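Local coordinates for histone RNA hairpin-binding protein (Drosophila melanogaster, PDB 4TV0) that binds the stem-loop at the 3' end of histone mRNA and takes part in histone pre-mRNA 3' processing, coupling histone mRNA production to the cell cycle, at residues Lys53-Arg56 with Arg57-Asp60; Glu6-Pro9 with Ala10-Ser13. The protein carries 2 engineered substitutions. All blocks are in the same frame, centred on the assembly; numbering follows the deposited sequence.

Contact 1 of 2, residues Lys53-Arg56 with Arg57-Asp60. With nucleotides of chain B.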
ATOM      1  N   LYS A  53      -3.773 -10.577  -1.776  1.00 30.59           N
ATOM      2  CA  LYS A  53      -5.064 -10.458  -2.420  1.00 28.07           C
ATOM      3  C   LYS A  53      -5.992  -9.613  -1.554  1.00 33.80           C
ATOM      4  O   LYS A  53      -6.394 -10.027  -0.459  1.00 32.05           O
ATOM      5  CB  LYS A  53      -5.679 -11.842  -2.652  1.00 38.61           C
ATOM      6  CG  LYS A  53      -4.771 -12.846  -3.343  1.00 42.60           C
ATOM      7  CD  LYS A  53      -4.602 -12.533  -4.823  1.00 46.39           C
ATOM      8  CE  LYS A  53      -5.930 -12.620  -5.561  1.00 44.66           C
ATOM      9  NZ  LYS A  53      -5.665 -12.962  -6.983  1.00 46.62           N
ATOM     10  N   TYR A  54      -6.328  -8.423  -2.047  1.00 31.30           N
ATOM     11  CA  TYR A  54      -7.251  -7.532  -1.342  1.00 31.80           C
ATOM     12  C   TYR A  54      -8.044  -6.698  -2.302  1.00 31.29           C
ATOM     13  O   TYR A  54      -7.502  -6.222  -3.304  1.00 38.67           O
ATOM     14  CB  TYR A  54      -6.510  -6.511  -0.468  1.00 30.16           C
ATOM     15  CG  TYR A  54      -5.662  -7.040   0.658  1.00 27.93           C
ATOM     16  CD1 TYR A  54      -6.232  -7.414   1.880  1.00 32.73           C
ATOM     17  CD2 TYR A  54      -4.274  -7.115   0.525  1.00 30.50           C
ATOM     18  CE1 TYR A  54      -5.434  -7.898   2.932  1.00 36.47           C
ATOM     19  CE2 TYR A  54      -3.471  -7.584   1.568  1.00 35.34           C
ATOM     20  CZ  TYR A  54      -4.056  -7.968   2.766  1.00 37.63           C
ATOM     21  OH  TYR A  54      -3.257  -8.427   3.790  1.00 57.13           O
ATOM     22  N   SER A  55      -9.301  -6.456  -1.950  1.00 24.24           N
ATOM     23  CA  SER A  55     -10.111  -5.437  -2.602  1.00 24.05           C
ATOM     24  C   SER A  55      -9.427  -4.057  -2.514  1.00 33.00           C
ATOM     25  O   SER A  55      -8.586  -3.809  -1.645  1.00 32.03           O
ATOM     26  CB  SER A  55     -11.484  -5.360  -1.925  1.00 34.29           C
ATOM     27  OG  SER A  55     -11.414  -4.576  -0.732  1.00 35.18           O
ATOM     28  N   ARG A  56      -9.833  -3.150  -3.392  1.00 38.85           N
ATOM     29  CA  ARG A  56      -9.301  -1.797  -3.420  1.00 37.53           C
ATOM     30  C   ARG A  56      -9.500  -1.019  -2.096  1.00 45.40           C
ATOM     31  O   ARG A  56      -8.542  -0.449  -1.559  1.00 47.27           O
ATOM     32  CB  ARG A  56      -9.902  -1.045  -4.612  1.00 36.50           C
ATOM     33  CG  ARG A  56      -9.402   0.363  -4.800  1.00 39.03           C
ATOM     34  CD  ARG A  56      -7.904   0.428  -4.946  1.00 33.22           C
ATOM     35  NE  ARG A  56      -7.464   1.806  -5.154  1.00 39.70           N
ATOM     36  CZ  ARG A  56      -7.228   2.363  -6.340  1.00 35.36           C
ATOM     37  NH1 ARG A  56      -7.377   1.661  -7.455  1.00 38.40           N
ATOM     38  NH2 ARG A  56      -6.825   3.624  -6.409  1.00 30.33           N
ATOM     39  N   ARG A  57     -10.728  -1.004  -1.573  1.00 41.03           N
ATOM     40  CA  ARG A  57     -11.030  -0.351  -0.296  1.00 41.21           C
ATOM     41  C   ARG A  57     -10.211  -0.959   0.839  1.00 45.21           C
ATOM     42  O   ARG A  57      -9.789  -0.267   1.765  1.00 54.63           O
ATOM     43  CB  ARG A  57     -12.523  -0.454   0.036  1.00 44.59           C
ATOM     44  CG  ARG A  57     -13.432   0.075  -1.065  1.00 45.00           C
ATOM     45  CD  ARG A  57     -14.918  -0.179  -0.771  1.00 49.77           C
ATOM     46  NE  ARG A  57     -15.741   0.704  -1.590  1.00 50.54           N
ATOM     47  CZ  ARG A  57     -16.080   1.939  -1.234  1.00 51.44           C
ATOM     48  NH1 ARG A  57     -15.686   2.419  -0.058  1.00 37.00           N
ATOM     49  NH2 ARG A  57     -16.816   2.687  -2.050  1.00 50.41           N
ATOM     50  N   ALA A  58      -9.984  -2.259   0.761  1.00 45.91           N
ATOM     51  CA  ALA A  58      -9.242  -2.947   1.794  1.00 42.46           C
ATOM     52  C   ALA A  58      -7.792  -2.491   1.837  1.00 46.14           C
ATOM     53  O   ALA A  58      -7.279  -2.134   2.896  1.00 55.62           O
ATOM     54  CB  ALA A  58      -9.330  -4.428   1.584  1.00 44.74           C
ATOM     55  N   PHE A  59      -7.124  -2.480   0.692  1.00 39.48           N
ATOM     56  CA  PHE A  59      -5.728  -2.053   0.677  1.00 35.95           C
ATOM     57  C   PHE A  59      -5.596  -0.561   0.962  1.00 39.55           C
ATOM     58  O   PHE A  59      -4.658  -0.112   1.630  1.00 38.54           O
ATOM     59  CB  PHE A  59      -5.064  -2.359  -0.657  1.00 25.62           C
ATOM     60  CG  PHE A  59      -3.570  -2.329  -0.590  1.00 23.88           C
ATOM     61  CD1 PHE A  59      -2.858  -3.448  -0.190  1.00 26.50           C
ATOM     62  CD2 PHE A  59      -2.874  -1.180  -0.886  1.00 27.37           C
ATOM     63  CE1 PHE A  59      -1.470  -3.427  -0.117  1.00 20.78           C
ATOM     64  CE2 PHE A  59      -1.490  -1.158  -0.820  1.00 27.49           C
ATOM     65  CZ  PHE A  59      -0.793  -2.288  -0.424  1.00 19.40           C
ATOM     66  N   ASP A  60      -6.538   0.207   0.434  1.00 42.06           N
ATOM     67  CA  ASP A  60      -6.557   1.632   0.690  1.00 44.68           C
ATOM     68  C   ASP A  60      -6.737   1.942   2.183  1.00 48.53           C
ATOM     69  O   ASP A  60      -6.117   2.868   2.710  1.00 44.91           O
ATOM     70  CB  ASP A  60      -7.625   2.316  -0.161  1.00 38.73           C
ATOM     71  CG  ASP A  60      -7.103   2.699  -1.527  1.00 42.95           C
ATOM     72  OD1 ASP A  60      -5.891   2.484  -1.759  1.00 41.02           O
ATOM     73  OD2 ASP A  60      -7.887   3.236  -2.350  1.00 43.30           O
TER
ATOM     74  P     G B   9     -15.201  -4.840  -1.267  1.00 47.46           P
ATOM     75  OP1   G B   9     -14.545  -6.145  -1.005  1.00 46.23           O
ATOM     76  OP2   G B   9     -14.529  -3.601  -0.804  1.00 55.10           O
ATOM     77  O5'   G B   9     -15.476  -4.625  -2.818  1.00 45.40           O
ATOM     78  C5'   G B   9     -15.796  -5.703  -3.673  1.00 43.39           C
ATOM     79  C4'   G B   9     -15.978  -5.211  -5.082  1.00 40.81           C
ATOM     80  O4'   G B   9     -17.112  -4.317  -5.138  1.00 44.72           O
ATOM     81  C3'   G B   9     -14.835  -4.382  -5.639  1.00 40.64           C
ATOM     82  O3'   G B   9     -13.777  -5.180  -6.111  1.00 44.98           O
ATOM     83  C2'   G B   9     -15.513  -3.558  -6.723  1.00 38.43           C
ATOM     84  O2'   G B   9     -15.683  -4.310  -7.901  1.00 39.90           O
ATOM     85  C1'   G B   9     -16.883  -3.308  -6.102  1.00 39.93           C
ATOM     86  N9    G B   9     -16.920  -1.998  -5.435  1.00 41.59           N
ATOM     87  C8    G B   9     -16.811  -1.721  -4.097  1.00 43.47           C
ATOM     88  N7    G B   9     -16.867  -0.441  -3.859  1.00 45.88           N
ATOM     89  C5    G B   9     -17.014   0.151  -5.104  1.00 43.63           C
ATOM     90  C6    G B   9     -17.143   1.517  -5.472  1.00 44.85           C
ATOM     91  O6    G B   9     -17.142   2.522  -4.738  1.00 43.65           O
ATOM     92  N1    G B   9     -17.271   1.639  -6.863  1.00 48.71           N
ATOM     93  C2    G B   9     -17.281   0.598  -7.780  1.00 43.80           C
ATOM     94  N2    G B   9     -17.412   0.917  -9.080  1.00 40.66           N
ATOM     95  N3    G B   9     -17.172  -0.668  -7.432  1.00 41.96           N
ATOM     96  C4    G B   9     -17.044  -0.807  -6.092  1.00 42.99           C
ATOM     97  P     G B   8     -16.083  -1.219   3.131  1.00 68.00           P
ATOM     98  OP1   G B   8     -16.085   0.245   2.837  1.00 74.30           O
ATOM     99  OP2   G B   8     -16.432  -1.747   4.473  1.00 61.25           O
ATOM    100  O5'   G B   8     -17.013  -1.923   2.045  1.00 59.30           O
ATOM    101  C5'   G B   8     -17.299  -3.313   2.132  1.00 59.16           C
ATOM    102  C4'   G B   8     -18.126  -3.777   0.961  1.00 55.86           C
ATOM    103  O4'   G B   8     -19.279  -2.910   0.810  1.00 57.03           O
ATOM    104  C3'   G B   8     -17.437  -3.738  -0.395  1.00 54.29           C
ATOM    105  O3'   G B   8     -16.670  -4.911  -0.620  1.00 59.37           O
ATOM    106  C2'   G B   8     -18.603  -3.594  -1.367  1.00 63.34           C
ATOM    107  O2'   G B   8     -19.205  -4.861  -1.600  1.00 63.50           O
ATOM    108  C1'   G B   8     -19.583  -2.738  -0.556  1.00 59.74           C
ATOM    109  N9    G B   8     -19.517  -1.296  -0.869  1.00 57.42           N
ATOM    110  C8    G B   8     -19.286  -0.298   0.047  1.00 58.43           C
ATOM    111  N7    G B   8     -19.296   0.903  -0.466  1.00 56.46           N
ATOM    112  C5    G B   8     -19.556   0.688  -1.810  1.00 52.58           C
ATOM    113  C6    G B   8     -19.678   1.632  -2.865  1.00 52.75           C
ATOM    114  O6    G B   8     -19.584   2.870  -2.814  1.00 54.99           O
ATOM    115  N1    G B   8     -19.939   0.992  -4.071  1.00 54.08           N
ATOM    116  C2    G B   8     -20.068  -0.370  -4.241  1.00 56.10           C
ATOM    117  N2    G B   8     -20.317  -0.763  -5.503  1.00 52.95           N
ATOM    118  N3    G B   8     -19.956  -1.264  -3.260  1.00 51.10           N
ATOM    119  C4    G B   8     -19.703  -0.665  -2.079  1.00 52.87           C
ATOM    120  P     C B  11      -9.159  -0.584  -9.482  1.00 45.50           P
ATOM    121  OP1   C B  11      -8.139  -1.056 -10.484  1.00 33.97           O
ATOM    122  OP2   C B  11      -9.019  -0.727  -8.005  1.00 39.98           O
ATOM    123  O5'   C B  11      -9.431   0.964  -9.764  1.00 42.86           O
ATOM    124  C5'   C B  11      -9.405   1.477 -11.082  1.00 36.55           C
ATOM    125  C4'   C B  11      -9.801   2.935 -11.139  1.00 40.68           C
ATOM    126  O4'   C B  11     -11.018   3.195 -10.385  1.00 44.86           O
ATOM    127  C3'   C B  11      -8.837   3.939 -10.548  1.00 41.28           C
ATOM    128  O3'   C B  11      -7.664   4.130 -11.298  1.00 42.74           O
ATOM    129  C2'   C B  11      -9.712   5.175 -10.450  1.00 39.64           C
ATOM    130  O2'   C B  11      -9.944   5.721 -11.739  1.00 43.00           O
ATOM    131  C1'   C B  11     -11.016   4.554  -9.961  1.00 40.76           C
ATOM    132  N1    C B  11     -11.071   4.643  -8.491  1.00 41.75           N
ATOM    133  C2    C B  11     -11.372   5.916  -7.979  1.00 42.94           C
ATOM    134  O2    C B  11     -11.631   6.860  -8.757  1.00 42.30           O
ATOM    135  N3    C B  11     -11.414   6.090  -6.641  1.00 38.22           N
ATOM    136  C4    C B  11     -11.143   5.066  -5.835  1.00 42.70           C
ATOM    137  N4    C B  11     -11.190   5.307  -4.520  1.00 38.63           N
ATOM    138  C5    C B  11     -10.817   3.764  -6.339  1.00 43.16           C
ATOM    139  C6    C B  11     -10.778   3.601  -7.664  1.00 38.67           C
TER
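Ser55 caps the amino end of helix 56-67: its OG accepts the backbone N of Ala58 at 3.1 Å, and from this N-cap turn the RNA-binding domain reaches the histone mRNA stem-loop. The same OG makes a weak hydrogen bond to OP2 of G9 of chain B. Arg57, extended from CG to NE, reads the Hoogsteen edge of that guanine. Its NE donates almost straight (169°) to N7 of G9 at 2.8 Å, while NH2 gives a bond of 2.7 Å to O6 of G9. The edge of the guanidinium thus serves G9, and one of its faces lies against the preceding base, with N7 of G8 of chain B 3.4 Å above the plane.

Arg56 turns mainly to phosphates. NH1 bonds OP2 of C11 of chain B at 2.9 Å, C5 of that cytosine sits over one guanidinium face, and NH2 forms a salt bridge with a further phosphate. A bend at chi2 (57°) turns the chain so that NE faces Asp60 one helical turn on, making a salt bridge to OD2 at 3.2 Å. NE donates close to its own plane but comes from above the carboxylate, the two planes standing 89° apart. Asp60 has a second partner: OD1 is bonded to Gln18 NE2 of helix 9-22.

On the side turned to helix 9-22, Phe59 makes a cation-pi contact with Arg15. Tyr54 crosses Phe59 at about a right angle, bringing CD2 to the edge of its ring, 4.0 Å from Phe59 CD1.

Contact 2 of 2, residues Glu6-Pro9 with Ala10-Ser13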
ATOM      1  N   GLU A   6      -1.151 -11.460  -5.423  1.00 47.12           N
ATOM      2  CA  GLU A   6      -1.431 -10.572  -6.551  1.00 43.51           C
ATOM      3  C   GLU A   6      -0.258 -10.537  -7.545  1.00 50.84           C
ATOM      4  O   GLU A   6       0.911 -10.687  -7.152  1.00 51.30           O
ATOM      5  CB  GLU A   6      -1.729  -9.166  -5.993  1.00 40.75           C
ATOM      6  CG  GLU A   6      -2.237  -8.120  -6.978  1.00 41.27           C
ATOM      7  CD  GLU A   6      -3.319  -8.634  -7.930  1.00 54.53           C
ATOM      8  OE1 GLU A   6      -4.450  -8.958  -7.478  1.00 50.89           O
ATOM      9  OE2 GLU A   6      -3.023  -8.703  -9.150  1.00 54.33           O
ATOM     10  N   ALA A   7      -0.567 -10.347  -8.833  1.00 39.46           N
ATOM     11  CA  ALA A   7       0.467 -10.360  -9.890  1.00 34.30           C
ATOM     12  C   ALA A   7       0.250  -9.300 -10.972  1.00 31.84           C
ATOM     13  O   ALA A   7       1.186  -8.972 -11.718  1.00 33.56           O
ATOM     14  CB  ALA A   7       0.589 -11.755 -10.521  1.00 24.02           C
ATOM     15  N   ASP A   8      -0.970  -8.760 -11.037  1.00 29.28           N
ATOM     16  CA  ASP A   8      -1.309  -7.699 -11.981  1.00 31.01           C
ATOM     17  C   ASP A   8      -0.385  -6.502 -11.854  1.00 35.50           C
ATOM     18  O   ASP A   8      -0.277  -5.898 -10.793  1.00 37.46           O
ATOM     19  CB  ASP A   8      -2.762  -7.243 -11.810  1.00 36.08           C
ATOM     20  CG  ASP A   8      -3.135  -6.130 -12.788  1.00 39.84           C
ATOM     21  OD1 ASP A   8      -3.104  -6.368 -14.022  1.00 51.08           O
ATOM     22  OD2 ASP A   8      -3.447  -5.012 -12.331  1.00 42.03           O
ATOM     23  N   PRO A   9       0.287  -6.144 -12.946  1.00 42.17           N
ATOM     24  CA  PRO A   9       1.291  -5.080 -12.851  1.00 39.28           C
ATOM     25  C   PRO A   9       0.731  -3.691 -12.537  1.00 40.85           C
ATOM     26  O   PRO A   9       1.483  -2.813 -12.109  1.00 44.53           O
ATOM     27  CB  PRO A   9       1.965  -5.111 -14.232  1.00 29.96           C
ATOM     28  CG  PRO A   9       1.753  -6.501 -14.712  1.00 35.56           C
ATOM     29  CD  PRO A   9       0.370  -6.869 -14.220  1.00 34.55           C
ATOM     30  N   ALA A  10      -0.558  -3.471 -12.744  1.00 41.78           N
ATOM     31  CA  ALA A  10      -1.088  -2.140 -12.457  1.00 38.54           C
ATOM     32  C   ALA A  10      -1.394  -2.009 -10.979  1.00 38.86           C
ATOM     33  O   ALA A  10      -1.162  -0.959 -10.390  1.00 42.19           O
ATOM     34  CB  ALA A  10      -2.308  -1.826 -13.293  1.00 27.13           C
ATOM     35  N   ILE A  11      -1.896  -3.080 -10.379  1.00 30.96           N
ATOM     36  CA  ILE A  11      -2.145  -3.086  -8.948  1.00 31.83           C
ATOM     37  C   ILE A  11      -0.824  -3.022  -8.167  1.00 35.40           C
ATOM     38  O   ILE A  11      -0.658  -2.186  -7.273  1.00 36.47           O
ATOM     39  CB  ILE A  11      -2.965  -4.303  -8.527  1.00 36.28           C
ATOM     40  CG1 ILE A  11      -4.297  -4.339  -9.268  1.00 32.03           C
ATOM     41  CG2 ILE A  11      -3.223  -4.299  -7.020  1.00 30.32           C
ATOM     42  CD1 ILE A  11      -5.222  -5.405  -8.731  1.00 28.93           C
ATOM     43  N   LEU A  12       0.131  -3.871  -8.531  1.00 34.73           N
ATOM     44  CA  LEU A  12       1.434  -3.865  -7.860  1.00 32.15           C
ATOM     45  C   LEU A  12       2.115  -2.497  -7.877  1.00 36.67           C
ATOM     46  O   LEU A  12       2.584  -2.016  -6.845  1.00 34.68           O
ATOM     47  CB  LEU A  12       2.375  -4.922  -8.445  1.00 31.05           C
ATOM     48  CG  LEU A  12       2.009  -6.355  -8.053  1.00 33.87           C
ATOM     49  CD1 LEU A  12       3.082  -7.357  -8.477  1.00 27.59           C
ATOM     50  CD2 LEU A  12       1.743  -6.397  -6.552  1.00 36.97           C
ATOM     51  N   SER A  13       2.157  -1.861  -9.042  1.00 37.31           N
ATOM     52  CA  SER A  13       2.867  -0.594  -9.146  1.00 30.32           C
ATOM     53  C   SER A  13       2.173   0.539  -8.375  1.00 36.04           C
ATOM     54  O   SER A  13       2.848   1.395  -7.809  1.00 37.62           O
ATOM     55  CB  SER A  13       3.098  -0.213 -10.603  1.00 27.63           C
ATOM     56  OG  SER A  13       1.874   0.063 -11.227  1.00 29.41           O
TER
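Glu6 folds across Ile11 just ahead of helix 9-22. From CB, which points toward the helix, the chain leaves with CG anti to the backbone N (chi1 -172°), and there CG packs 3.9 Å from Ile11 CG2. A bend at chi2 (44°) then lays the carboxylate against the end of the isoleucine, with CD 3.8 Å from Ile11 CD1. OE1 stays beside that same methyl group. OE2, also near it, is gripped by two backbone donors: Ala7 N, 3.0 Å from OE2, approaches from above the carboxylate plane, and Asp8 N, 2.8 Å from OE2, is met by the anti lone pair of that oxygen. Together the two N-H groups fix the rotation of the carboxylate, while the main chain of Glu6 is paired with Tyr51.

The next carboxylate works on the helix itself. Asp8 OD2 accepts Ile11 N at 3.2 Å, again from above the plane, and takes a weak bond from Ala10 N. It also lies against Ile11 CG1, so Ile11 is touched by both acidic side chains. The backbone follows on in helical fashion, Leu12 N giving a nearly straight bond (177°) to Asp8 O. Ser13, one turn on from Pro9, grips Pro9 O twice, its OG bonding that oxygen at 3.0 Å in the carbonyl plane and its backbone N coming from above it. Asp8 as N-cap with Pro9 in the first helical position is a classic helix start, here opening the first modelled helix, in the RNA-binding part of the protein.

In the fold
Both contacts are N-terminal helix starts, and they come in series: contact 2 opens helix 9-22, and contact 1 opens helix 56-67, the next helix modelled, after a connection that is partly missing from the model. Their centres lie 12 Å apart, and the two capped ends lie side by side, touching where Lys53 CD packs 3.7 Å from Glu6 N. They differ in what they face. Contact 1 carries base and phosphate recognition, whereas contact 2 lies at the surface, about 5 Å from the nucleic acid at its nearest atom. Arg15 and Gln18, further along helix 9-22, reach Phe59 and Asp60 of contact 1.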